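Local structure of N5-Carboxyaminoimidazole ribonucleotide synthetase (Staphylococcus aureus subsp. aureus, 3ORQ) at residues Y61-D75 with N83-N97. The protein catalyses the ATP-dependent carboxylation of 5-aminoimidazole ribonucleotide with bicarbonate to N5-carboxyaminoimidazole ribonucleotide, a step of purine biosynthesis. Numbering follows the deposited sequence.
Sequences YDDEKALNQLGQKCD and NISAQQLKLLCEKYN
Y96 lies against G71, and its side chain can be followed outward from CB. With CG beside the backbone N and anti to the carbonyl carbon, CB directs the ring at helix 64-73. CG and CD2 rest on G71 CA, which sits 3.6 Å from the ring centroid and 10° off the normal, a CH-pi contact over the face. CD1 and CE1 bear on the G71 carbonyl, CD1 lying 3.3 Å from G71 O. K95 CG packs on the opposite face, nearer the rim. CE2 passes N68 OD1, and OH donates to that oxygen at 2.7 Å, tilted a little out of the carbonyl plane. The N68 amide is fixed within its own helix, because ND2 donates to E64 O, which also accepts N68 N from the opposite face of its plane; K95 NZ also bonds to Y96 OH, so the phenol oxygen is gripped on two counts.

Further toward the helix starts, L92 CD1 meets L67 CB at 3.9 Å and L67 CD1 meets I84 CD1. Q88, bent at chi2, lays OE1 against the E64 methylenes, while its NE2 gives only a weak bond to E64 OE1. N83 stacks its amide on one face of the Y61 ring, the planes 10° apart. At the other end N97 ND2 reaches a lone pair of D75 O at 3.0 Å.

The helices run nearly parallel, 28° apart with axes 10.7 Å distant, as successive helices joined through strand 76-79 in the Rossmann-like preATP-grasp domain. Helix 64-73 packs on the parallel sheet, L67 and L70 touching I18 of strand 14-18, whereas helix 86-95 leans through L89 on helix 103-109.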
ATOM      1  N   TYR A  61     -23.911  -2.831  14.058  1.00 18.00           N
ATOM      2  CA  TYR A  61     -23.989  -1.487  13.485  1.00 20.06           C
ATOM      3  C   TYR A  61     -25.174  -0.653  14.006  1.00 19.69           C
ATOM      4  O   TYR A  61     -25.193   0.560  13.852  1.00 20.50           O
ATOM      5  CB  TYR A  61     -24.007  -1.569  11.969  1.00 19.80           C
ATOM      6  CG  TYR A  61     -22.855  -2.343  11.352  1.00 18.31           C
ATOM      7  CD1 TYR A  61     -21.530  -1.927  11.506  1.00 14.87           C
ATOM      8  CD2 TYR A  61     -23.101  -3.496  10.595  1.00 19.64           C
ATOM      9  CE1 TYR A  61     -20.464  -2.638  10.904  1.00 12.91           C
ATOM     10  CE2 TYR A  61     -22.054  -4.206   9.977  1.00 17.58           C
ATOM     11  CZ  TYR A  61     -20.735  -3.759  10.139  1.00 17.05           C
ATOM     12  OH  TYR A  61     -19.710  -4.485   9.560  1.00 18.90           O
ATOM     13  N   ASP A  62     -26.143  -1.301  14.636  1.00 19.75           N
ATOM     14  CA  ASP A  62     -27.276  -0.593  15.262  1.00 21.42           C
ATOM     15  C   ASP A  62     -27.014  -0.289  16.749  1.00 20.87           C
ATOM     16  O   ASP A  62     -27.835   0.352  17.390  1.00 22.66           O
ATOM     17  CB  ASP A  62     -28.571  -1.421  15.139  1.00 22.55           C
ATOM     18  CG  ASP A  62     -28.425  -2.832  15.750  1.00 28.90           C
ATOM     19  OD1 ASP A  62     -27.402  -3.478  15.454  1.00 33.04           O
ATOM     20  OD2 ASP A  62     -29.307  -3.319  16.511  1.00 33.61           O
ATOM     21  N   ASP A  63     -25.882  -0.754  17.288  1.00 18.34           N
ATOM     22  CA  ASP A  63     -25.578  -0.670  18.721  1.00 16.06           C
ATOM     23  C   ASP A  63     -25.100   0.749  19.085  1.00 16.61           C
ATOM     24  O   ASP A  63     -23.950   1.139  18.809  1.00 15.80           O
ATOM     25  CB  ASP A  63     -24.567  -1.767  19.062  1.00 15.75           C
ATOM     26  CG  ASP A  63     -24.160  -1.810  20.537  1.00 16.27           C
ATOM     27  OD1 ASP A  63     -24.367  -0.839  21.274  1.00 17.39           O
ATOM     28  OD2 ASP A  63     -23.593  -2.847  20.963  1.00 15.02           O
ATOM     29  N   GLU A  64     -26.002   1.519  19.698  1.00 15.14           N
ATOM     30  CA  GLU A  64     -25.802   2.940  19.995  1.00 15.03           C
ATOM     31  C   GLU A  64     -24.688   3.224  21.012  1.00 14.17           C
ATOM     32  O   GLU A  64     -23.960   4.210  20.864  1.00 12.45           O
ATOM     33  CB  GLU A  64     -27.140   3.594  20.449  1.00 16.19           C
ATOM     34  CG  GLU A  64     -27.070   5.112  20.700  1.00 19.54           C
ATOM     35  CD  GLU A  64     -28.441   5.783  21.007  1.00 29.28           C
ATOM     36  OE1 GLU A  64     -29.522   5.273  20.575  1.00 32.20           O
ATOM     37  OE2 GLU A  64     -28.424   6.839  21.686  1.00 29.27           O
ATOM     38  N   LYS A  65     -24.561   2.375  22.035  1.00 15.31           N
ATOM     39  CA  LYS A  65     -23.490   2.554  23.027  1.00 17.34           C
ATOM     40  C   LYS A  65     -22.119   2.409  22.357  1.00 15.59           C
ATOM     41  O   LYS A  65     -21.195   3.176  22.620  1.00 15.59           O
ATOM     42  CB  LYS A  65     -23.576   1.549  24.197  1.00 18.41           C
ATOM     43  CG  LYS A  65     -24.911   1.468  24.911  1.00 24.26           C
ATOM     44  CD  LYS A  65     -25.034   2.484  26.034  1.00 29.16           C
ATOM     45  CE  LYS A  65     -26.328   2.253  26.840  1.00 30.42           C
ATOM     46  NZ  LYS A  65     -26.622   3.382  27.762  1.00 31.09           N
ATOM     47  N   ALA A  66     -21.995   1.384  21.527  1.00 13.74           N
ATOM     48  CA  ALA A  66     -20.726   1.085  20.865  1.00 12.96           C
ATOM     49  C   ALA A  66     -20.384   2.184  19.853  1.00 12.33           C
ATOM     50  O   ALA A  66     -19.241   2.624  19.812  1.00 10.47           O
ATOM     51  CB  ALA A  66     -20.778  -0.236  20.200  1.00 11.25           C
ATOM     52  N   LEU A  67     -21.378   2.645  19.080  1.00 11.18           N
ATOM     53  CA  LEU A  67     -21.114   3.714  18.108  1.00 11.27           C
ATOM     54  C   LEU A  67     -20.655   4.988  18.849  1.00 10.71           C
ATOM     55  O   LEU A  67     -19.739   5.675  18.391  1.00  9.32           O
ATOM     56  CB  LEU A  67     -22.308   3.977  17.184  1.00 11.70           C
ATOM     57  CG  LEU A  67     -22.731   2.866  16.206  1.00 11.80           C
ATOM     58  CD1 LEU A  67     -24.158   3.118  15.682  1.00  9.86           C
ATOM     59  CD2 LEU A  67     -21.740   2.700  15.030  1.00  8.68           C
ATOM     60  N   ASN A  68     -21.245   5.261  20.022  1.00  7.54           N
ATOM     61  CA  ASN A  68     -20.772   6.370  20.820  1.00  8.94           C
ATOM     62  C   ASN A  68     -19.349   6.242  21.380  1.00 10.48           C
ATOM     63  O   ASN A  68     -18.593   7.219  21.385  1.00  9.87           O
ATOM     64  CB  ASN A  68     -21.765   6.741  21.894  1.00  9.72           C
ATOM     65  CG  ASN A  68     -22.714   7.804  21.417  1.00 18.19           C
ATOM     66  OD1 ASN A  68     -22.416   9.008  21.536  1.00 24.39           O
ATOM     67  ND2 ASN A  68     -23.859   7.381  20.834  1.00 18.35           N
ATOM     68  N   GLN A  69     -19.003   5.045  21.853  1.00 10.38           N
ATOM     69  CA  GLN A  69     -17.632   4.744  22.209  1.00 12.11           C
ATOM     70  C   GLN A  69     -16.681   4.969  21.028  1.00 11.06           C
ATOM     71  O   GLN A  69     -15.597   5.517  21.195  1.00 11.77           O
ATOM     72  CB  GLN A  69     -17.510   3.324  22.769  1.00 13.73           C
ATOM     73  CG  GLN A  69     -17.895   3.240  24.260  1.00 21.77           C
ATOM     74  CD  GLN A  69     -17.042   4.187  25.147  1.00 28.09           C
ATOM     75  OE1 GLN A  69     -17.492   5.267  25.549  1.00 29.45           O
ATOM     76  NE2 GLN A  69     -15.804   3.778  25.429  1.00 30.01           N
ATOM     77  N   LEU A  70     -17.100   4.581  19.832  1.00  9.50           N
ATOM     78  CA  LEU A  70     -16.312   4.862  18.654  1.00  7.71           C
ATOM     79  C   LEU A  70     -16.078   6.371  18.495  1.00  7.69           C
ATOM     80  O   LEU A  70     -14.943   6.816  18.288  1.00  6.43           O
ATOM     81  CB  LEU A  70     -16.955   4.284  17.406  1.00  8.03           C
ATOM     82  CG  LEU A  70     -16.144   4.530  16.132  1.00  8.54           C
ATOM     83  CD1 LEU A  70     -14.827   3.749  16.176  1.00  6.57           C
ATOM     84  CD2 LEU A  70     -16.944   4.091  14.968  1.00  7.72           C
ATOM     85  N   GLY A  71     -17.142   7.160  18.634  1.00  7.73           N
ATOM     86  CA  GLY A  71     -17.030   8.607  18.542  1.00  8.07           C
ATOM     87  C   GLY A  71     -16.174   9.224  19.622  1.00  9.24           C
ATOM     88  O   GLY A  71     -15.481  10.200  19.359  1.00 10.19           O
ATOM     89  N   GLN A  72     -16.228   8.684  20.844  1.00  9.41           N
ATOM     90  CA  GLN A  72     -15.399   9.177  21.934  1.00 11.79           C
ATOM     91  C   GLN A  72     -13.897   8.977  21.650  1.00 12.04           C
ATOM     92  O   GLN A  72     -13.067   9.728  22.155  1.00 12.43           O
ATOM     93  CB  GLN A  72     -15.756   8.494  23.263  1.00 14.20           C
ATOM     94  CG  GLN A  72     -17.006   9.059  23.963  1.00 24.15           C
ATOM     95  CD  GLN A  72     -16.782  10.475  24.515  1.00 33.70           C
ATOM     96  OE1 GLN A  72     -15.882  10.694  25.339  1.00 39.20           O
ATOM     97  NE2 GLN A  72     -17.601  11.437  24.065  1.00 35.37           N
ATOM     98  N   LYS A  73     -13.557   7.964  20.856  1.00 10.51           N
ATOM     99  CA  LYS A  73     -12.145   7.648  20.613  1.00 12.64           C
ATOM    100  C   LYS A  73     -11.544   8.337  19.395  1.00 12.56           C
ATOM    101  O   LYS A  73     -10.330   8.311  19.211  1.00 15.95           O
ATOM    102  CB  LYS A  73     -11.987   6.140  20.449  1.00 13.52           C
ATOM    103  CG  LYS A  73     -12.346   5.348  21.689  1.00 17.18           C
ATOM    104  CD  LYS A  73     -12.392   3.847  21.420  1.00 19.44           C
ATOM    105  CE  LYS A  73     -12.945   3.099  22.613  1.00 20.11           C
ATOM    106  NZ  LYS A  73     -12.042   3.292  23.770  1.00 22.02           N
ATOM    107  N   CYS A  74     -12.372   8.958  18.565  1.00 10.99           N
ATOM    108  CA  CYS A  74     -11.948   9.328  17.207  1.00 11.71           C
ATOM    109  C   CYS A  74     -12.065  10.812  16.978  1.00  9.89           C
ATOM    110  O   CYS A  74     -12.904  11.482  17.606  1.00  9.27           O
ATOM    111  CB  CYS A  74     -12.824   8.597  16.155  1.00 12.10           C
ATOM    112  SG  CYS A  74     -12.606   6.799  16.208  1.00 17.24           S
ATOM    113  N   ASP A  75     -11.250  11.322  16.062  1.00  7.30           N
ATOM    114  CA  ASP A  75     -11.346  12.736  15.682  1.00  7.37           C
ATOM    115  C   ASP A  75     -12.195  12.910  14.427  1.00  6.19           C
ATOM    116  O   ASP A  75     -12.681  14.015  14.135  1.00  6.97           O
ATOM    117  CB  ASP A  75      -9.948  13.303  15.459  1.00  6.60           C
ATOM    118  CG  ASP A  75      -9.088  13.178  16.682  1.00  6.33           C
ATOM    119  OD1 ASP A  75      -9.378  13.854  17.685  1.00 12.21           O
ATOM    120  OD2 ASP A  75      -8.144  12.384  16.680  1.00  4.58           O
ATOM    121  N   ASN A  83     -24.541  -0.165   5.517  1.00 40.24           N
ATOM    122  CA  ASN A  83     -25.259  -0.881   6.577  1.00 43.20           C
ATOM    123  C   ASN A  83     -26.079   0.011   7.508  1.00 42.62           C
ATOM    124  O   ASN A  83     -27.299  -0.074   7.530  1.00 44.09           O
ATOM    125  CB  ASN A  83     -24.273  -1.680   7.451  1.00 44.54           C
ATOM    126  CG  ASN A  83     -23.024  -2.107   6.700  1.00 45.06           C
ATOM    127  OD1 ASN A  83     -23.037  -3.086   5.945  1.00 43.45           O
ATOM    128  ND2 ASN A  83     -21.921  -1.380   6.925  1.00 47.29           N
ATOM    129  N   ILE A  84     -25.378   0.864   8.259  1.00 40.58           N
ATOM    130  CA  ILE A  84     -25.925   1.611   9.396  1.00 38.38           C
ATOM    131  C   ILE A  84     -27.235   2.351   9.139  1.00 37.53           C
ATOM    132  O   ILE A  84     -27.500   2.780   8.019  1.00 39.60           O
ATOM    133  CB  ILE A  84     -24.878   2.599   9.971  1.00 37.51           C
ATOM    134  CG1 ILE A  84     -25.512   3.461  11.081  1.00 38.96           C
ATOM    135  CG2 ILE A  84     -24.243   3.419   8.855  1.00 35.71           C
ATOM    136  CD1 ILE A  84     -24.549   4.268  11.918  1.00 38.85           C
ATOM    137  N   SER A  85     -28.049   2.500  10.181  1.00 33.16           N
ATOM    138  CA  SER A  85     -29.278   3.243  10.040  1.00 31.34           C
ATOM    139  C   SER A  85     -29.000   4.734   9.977  1.00 30.25           C
ATOM    140  O   SER A  85     -28.198   5.272  10.751  1.00 29.36           O
ATOM    141  CB  SER A  85     -30.231   2.952  11.188  1.00 31.47           C
ATOM    142  OG  SER A  85     -30.045   3.871  12.241  1.00 31.23           O
ATOM    143  N   ALA A  86     -29.687   5.396   9.054  1.00 28.00           N
ATOM    144  CA  ALA A  86     -29.595   6.825   8.885  1.00 26.77           C
ATOM    145  C   ALA A  86     -29.900   7.566  10.178  1.00 25.61           C
ATOM    146  O   ALA A  86     -29.293   8.614  10.460  1.00 23.53           O
ATOM    147  CB  ALA A  86     -30.573   7.280   7.807  1.00 28.41           C
ATOM    148  N   GLN A  87     -30.851   7.029  10.943  1.00 23.72           N
ATOM    149  CA  GLN A  87     -31.250   7.640  12.193  1.00 23.45           C
ATOM    150  C   GLN A  87     -30.125   7.598  13.233  1.00 21.80           C
ATOM    151  O   GLN A  87     -29.914   8.567  13.940  1.00 20.54           O
ATOM    152  CB  GLN A  87     -32.529   6.984  12.738  1.00 25.55           C
ATOM    153  CG  GLN A  87     -33.497   7.981  13.392  1.00 31.78           C
ATOM    154  CD  GLN A  87     -32.870   8.757  14.564  1.00 38.31           C
ATOM    155  OE1 GLN A  87     -32.652   9.989  14.484  1.00 37.66           O
ATOM    156  NE2 GLN A  87     -32.559   8.031  15.651  1.00 39.84           N
ATOM    157  N   GLN A  88     -29.397   6.482  13.310  1.00 20.99           N
ATOM    158  CA  GLN A  88     -28.289   6.370  14.247  1.00 19.83           C
ATOM    159  C   GLN A  88     -27.154   7.332  13.838  1.00 16.88           C
ATOM    160  O   GLN A  88     -26.535   7.982  14.676  1.00 14.97           O
ATOM    161  CB  GLN A  88     -27.760   4.930  14.305  1.00 20.62           C
ATOM    162  CG  GLN A  88     -28.444   4.043  15.343  1.00 27.51           C
ATOM    163  CD  GLN A  88     -28.440   4.652  16.743  1.00 31.10           C
ATOM    164  OE1 GLN A  88     -27.389   4.811  17.359  1.00 31.59           O
ATOM    165  NE2 GLN A  88     -29.623   5.001  17.243  1.00 34.37           N
ATOM    166  N   LEU A  89     -26.895   7.380  12.537  1.00 13.11           N
ATOM    167  CA  LEU A  89     -25.800   8.126  11.985  1.00 10.80           C
ATOM    168  C   LEU A  89     -26.067   9.643  12.134  1.00 11.61           C
ATOM    169  O   LEU A  89     -25.146  10.410  12.398  1.00  8.74           O
ATOM    170  CB  LEU A  89     -25.622   7.728  10.525  1.00  9.11           C
ATOM    171  CG  LEU A  89     -24.493   8.337   9.696  1.00 10.81           C
ATOM    172  CD1 LEU A  89     -23.134   8.035  10.361  1.00 11.77           C
ATOM    173  CD2 LEU A  89     -24.531   7.798   8.259  1.00  7.94           C
ATOM    174  N   LYS A  90     -27.331  10.058  11.997  1.00 11.81           N
ATOM    175  CA  LYS A  90     -27.702  11.466  12.231  1.00 11.52           C
ATOM    176  C   LYS A  90     -27.363  11.887  13.668  1.00 11.34           C
ATOM    177  O   LYS A  90     -26.673  12.861  13.869  1.00 11.79           O
ATOM    178  CB  LYS A  90     -29.178  11.755  11.860  1.00 10.69           C
ATOM    179  CG  LYS A  90     -29.627  13.176  12.167  1.00 10.80           C
ATOM    180  CD  LYS A  90     -31.026  13.484  11.641  1.00 16.75           C
ATOM    181  CE  LYS A  90     -31.493  14.917  12.047  1.00 18.16           C
ATOM    182  NZ  LYS A  90     -31.766  15.008  13.527  1.00 19.30           N
ATOM    183  N   LEU A  91     -27.813  11.116  14.651  1.00 12.93           N
ATOM    184  CA  LEU A  91     -27.388  11.316  16.031  1.00 14.94           C
ATOM    185  C   LEU A  91     -25.865  11.457  16.212  1.00 14.69           C
ATOM    186  O   LEU A  91     -25.422  12.291  16.963  1.00 15.71           O
ATOM    187  CB  LEU A  91     -27.858  10.161  16.902  1.00 14.40           C
ATOM    188  CG  LEU A  91     -29.353  10.130  17.183  1.00 18.65           C
ATOM    189  CD1 LEU A  91     -29.592   9.185  18.367  1.00 17.79           C
ATOM    190  CD2 LEU A  91     -29.940  11.559  17.428  1.00 18.81           C
ATOM    191  N   LEU A  92     -25.089  10.634  15.525  1.00 14.32           N
ATOM    192  CA  LEU A  92     -23.632  10.648  15.624  1.00 14.29           C
ATOM    193  C   LEU A  92     -23.001  11.875  14.950  1.00 14.28           C
ATOM    194  O   LEU A  92     -22.059  12.430  15.485  1.00 13.06           O
ATOM    195  CB  LEU A  92     -23.049   9.393  14.997  1.00 15.86           C
ATOM    196  CG  LEU A  92     -22.953   8.093  15.783  1.00 20.63           C
ATOM    197  CD1 LEU A  92     -22.244   7.072  14.888  1.00 21.23           C
ATOM    198  CD2 LEU A  92     -22.212   8.233  17.145  1.00 20.78           C
ATOM    199  N   CYS A  93     -23.536  12.291  13.795  1.00 14.14           N
ATOM    200  CA  CYS A  93     -23.050  13.465  13.080  1.00 15.14           C
ATOM    201  C   CYS A  93     -23.227  14.662  13.942  1.00 14.54           C
ATOM    202  O   CYS A  93     -22.437  15.597  13.866  1.00 13.74           O
ATOM    203  CB  CYS A  93     -23.861  13.739  11.813  1.00 16.68           C
ATOM    204  SG  CYS A  93     -23.560  12.578  10.574  1.00 23.27           S
ATOM    205  N   GLU A  94     -24.282  14.623  14.754  1.00 13.15           N
ATOM    206  CA  GLU A  94     -24.632  15.782  15.573  1.00 14.39           C
ATOM    207  C   GLU A  94     -23.686  15.906  16.767  1.00 13.57           C
ATOM    208  O   GLU A  94     -23.474  17.003  17.245  1.00 14.67           O
ATOM    209  CB  GLU A  94     -26.120  15.759  16.009  1.00 13.14           C
ATOM    210  CG  GLU A  94     -27.129  15.885  14.833  1.00 16.75           C
ATOM    211  CD  GLU A  94     -28.603  15.499  15.191  1.00 18.20           C
ATOM    212  OE1 GLU A  94     -28.873  14.909  16.270  1.00 21.64           O
ATOM    213  OE2 GLU A  94     -29.500  15.791  14.382  1.00 17.25           O
ATOM    214  N   LYS A  95     -23.112  14.803  17.230  1.00 13.31           N
ATOM    215  CA  LYS A  95     -22.248  14.852  18.392  1.00 15.40           C
ATOM    216  C   LYS A  95     -20.755  14.776  18.048  1.00 14.99           C
ATOM    217  O   LYS A  95     -19.928  15.310  18.773  1.00 15.96           O
ATOM    218  CB  LYS A  95     -22.606  13.722  19.354  1.00 19.37           C
ATOM    219  CG  LYS A  95     -21.980  13.858  20.728  1.00 24.47           C
ATOM    220  CD  LYS A  95     -22.474  12.764  21.697  1.00 33.29           C
ATOM    221  CE  LYS A  95     -21.950  13.015  23.126  1.00 37.84           C
ATOM    222  NZ  LYS A  95     -21.669  11.750  23.886  1.00 40.97           N
ATOM    223  N   TYR A  96     -20.409  14.117  16.945  1.00 11.59           N
ATOM    224  CA  TYR A  96     -19.010  13.942  16.567  1.00  9.97           C
ATOM    225  C   TYR A  96     -18.718  14.435  15.168  1.00  8.02           C
ATOM    226  O   TYR A  96     -19.597  14.870  14.486  1.00  8.42           O
ATOM    227  CB  TYR A  96     -18.627  12.468  16.676  1.00 10.47           C
ATOM    228  CG  TYR A  96     -18.998  11.865  18.003  1.00 13.81           C
ATOM    229  CD1 TYR A  96     -18.174  12.057  19.131  1.00 15.91           C
ATOM    230  CD2 TYR A  96     -20.184  11.113  18.149  1.00 14.25           C
ATOM    231  CE1 TYR A  96     -18.532  11.530  20.385  1.00 19.47           C
ATOM    232  CE2 TYR A  96     -20.541  10.575  19.379  1.00 17.38           C
ATOM    233  CZ  TYR A  96     -19.721  10.795  20.501  1.00 21.97           C
ATOM    234  OH  TYR A  96     -20.073  10.261  21.727  1.00 27.47           O
ATOM    235  N   ASN A  97     -17.464  14.330  14.739  1.00  8.46           N
ATOM    236  CA  ASN A  97     -17.048  14.855  13.436  1.00  6.46           C
ATOM    237  C   ASN A  97     -17.143  13.805  12.321  1.00  6.89           C
ATOM    238  O   ASN A  97     -16.311  12.843  12.261  1.00  5.41           O
ATOM    239  CB  ASN A  97     -15.635  15.424  13.534  1.00  5.66           C
ATOM    240  CG  ASN A  97     -15.121  15.925  12.208  1.00  4.46           C
ATOM    241  OD1 ASN A  97     -15.856  16.549  11.462  1.00  6.54           O
ATOM    242  ND2 ASN A  97     -13.862  15.631  11.897  1.00  4.69           N
TER
HETATM  243  O   HOH W   1     -15.189  13.585  16.495  1.00 21.02           O